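PDB 4REL: UDP-glucose:anthocyanidin 3-O-glucosyltransferase from Clitoria ternatea, which is a plant member of the UDP-glycosyltransferase family, with the GT-B fold of two domains that each contain a parallel beta sheet. Local coordinates for residues E176-P179 against Q180-D184. Residues are numbered along the deposited sequence; the frame is centred on the assembly and turned at random.
With KMP (3,5,7-trihydroxy-2-(4-hydroxyphenyl)-4H-chromen-4-one), chain B.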
# COMPACT_ATOMS: atom_id res chain seq x y z
N GLU A 176 18.55 -2.57 -9.16
CA GLU A 176 17.44 -3.23 -9.85
C GLU A 176 16.09 -3.10 -9.12
O GLU A 176 15.04 -3.39 -9.70
CB GLU A 176 17.77 -4.71 -10.08
CG GLU A 176 17.84 -5.53 -8.81
CD GLU A 176 18.29 -6.95 -9.06
OE1 GLU A 176 17.58 -7.68 -9.78
OE2 GLU A 176 19.36 -7.34 -8.54
N ASP A 177 16.12 -2.65 -7.87
CA ASP A 177 14.89 -2.50 -7.10
C ASP A 177 14.22 -1.14 -7.29
O ASP A 177 13.05 -0.97 -6.94
CB ASP A 177 15.17 -2.70 -5.61
CG ASP A 177 15.86 -4.02 -5.30
OD1 ASP A 177 15.54 -5.02 -5.97
OD2 ASP A 177 16.70 -4.05 -4.38
N VAL A 178 14.96 -0.17 -7.82
CA VAL A 178 14.51 1.22 -7.90
C VAL A 178 13.28 1.37 -8.81
O VAL A 178 13.24 0.79 -9.90
CB VAL A 178 15.65 2.11 -8.41
CG1 VAL A 178 15.18 3.54 -8.63
CG2 VAL A 178 16.82 2.08 -7.43
N PRO A 179 12.25 2.12 -8.36
CA PRO A 179 11.10 2.36 -9.23
C PRO A 179 11.53 2.97 -10.57
O PRO A 179 12.26 3.97 -10.57
CB PRO A 179 10.27 3.37 -8.44
CG PRO A 179 10.58 3.06 -7.01
CD PRO A 179 12.06 2.71 -7.02
N GLN A 180 11.10 2.38 -11.68
CA GLN A 180 11.48 2.91 -12.99
C GLN A 180 11.03 4.36 -13.15
O GLN A 180 11.73 5.16 -13.77
CB GLN A 180 10.92 2.05 -14.12
CG GLN A 180 11.34 2.50 -15.51
CD GLN A 180 12.84 2.37 -15.73
OE1 GLN A 180 13.44 1.35 -15.39
NE2 GLN A 180 13.45 3.41 -16.29
N ASP A 181 9.87 4.70 -12.57
CA ASP A 181 9.33 6.06 -12.67
C ASP A 181 10.35 7.14 -12.29
O ASP A 181 10.35 8.23 -12.89
CB ASP A 181 8.08 6.23 -11.80
CG ASP A 181 6.86 5.51 -12.35
OD1 ASP A 181 6.72 5.40 -13.58
OD2 ASP A 181 6.02 5.07 -11.53
N MET A 182 11.20 6.86 -11.32
CA MET A 182 12.08 7.92 -10.81
C MET A 182 13.34 8.07 -11.65
O MET A 182 14.07 9.05 -11.51
CB MET A 182 12.40 7.75 -9.32
CG MET A 182 13.40 6.68 -8.95
SD MET A 182 13.80 6.76 -7.18
CE MET A 182 14.53 8.37 -7.07
N LEU A 183 13.55 7.11 -12.55
CA LEU A 183 14.69 7.14 -13.45
C LEU A 183 14.35 7.75 -14.82
O LEU A 183 15.25 8.26 -15.50
CB LEU A 183 15.23 5.72 -13.66
CG LEU A 183 15.69 4.93 -12.43
CD1 LEU A 183 16.25 3.59 -12.87
CD2 LEU A 183 16.73 5.71 -11.64
N ASP A 184 13.08 7.68 -15.22
CA ASP A 184 12.67 8.13 -16.56
C ASP A 184 12.96 9.62 -16.75
O ASP A 184 12.63 10.43 -15.89
CB ASP A 184 11.18 7.89 -16.78
CG ASP A 184 10.84 6.42 -16.98
OD1 ASP A 184 11.71 5.65 -17.45
OD2 ASP A 184 9.69 6.05 -16.67
C1 KMP B . 6.36 4.54 -6.79
C2 KMP B . 5.40 4.27 -5.83
C3 KMP B . 3.99 4.13 -6.26
C4 KMP B . 3.66 4.25 -7.69
C5 KMP B . 4.70 4.52 -8.58
C6 KMP B . 6.01 4.66 -8.13
C9 KMP B . 2.92 3.84 -5.28
C10 KMP B . 1.54 3.71 -5.80
C11 KMP B . 1.30 3.86 -7.27
C14 KMP B . -0.06 3.74 -7.88
C15 KMP B . -1.22 3.75 -7.11
C16 KMP B . -2.47 3.63 -7.71
C17 KMP B . -2.56 3.50 -9.09
C18 KMP B . -1.41 3.50 -9.86
C19 KMP B . -0.16 3.62 -9.26
O12 KMP B . 2.36 4.12 -8.12
O13 KMP B . 3.18 3.72 -4.06
O24 KMP B . -3.79 3.38 -9.67
O27 KMP B . 0.54 3.44 -4.91
O29 KMP B . 6.99 4.93 -9.04
O30 KMP B . 5.72 4.15 -4.51
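Val178 reaches forward over the turn with one methyl, CG1, which meets CG of Met182 at 3.6 Å and CD2 of Leu183 at 4.0 Å. CG1 takes this place because it stands anti to the backbone N (chi1 175°). The Val178 and Met182 side chains cross at about a right angle. Met182 holds its CG between its own backbone N and carbonyl carbon (chi1 76°), and an extended chi2 then carries the chain on past the methyl, so that SD lies 3.8 Å from Val178 CG1. Ile151 and Cys155 of helix 148-157 also pack against Val178, tying this apolar cluster to that helix.

The backbone closes the turn: Met182 N donates to Pro179 O over 3.2 Å. One step on, Gln180 O accepts from the backbone N atoms of both Leu183 and Asp184. The Gln180 amide adds a side-chain brace, since its NE2 donates almost straight (168°) to Asp184 OD1, with the acceptor close to the amide plane but the carboxylate met from above its own.

Asp181 turns its carboxylate to the ligand, and its OD2 accepts a 2.7 Å hydrogen bond from KMP O29. Pro179 brings CB to 3.7 Å from KMP O29, so this turn, whose residues 180-183 have helical backbone angles, forms part of the wall of the KMP pocket within the loop between helices 148-157 and 191-197.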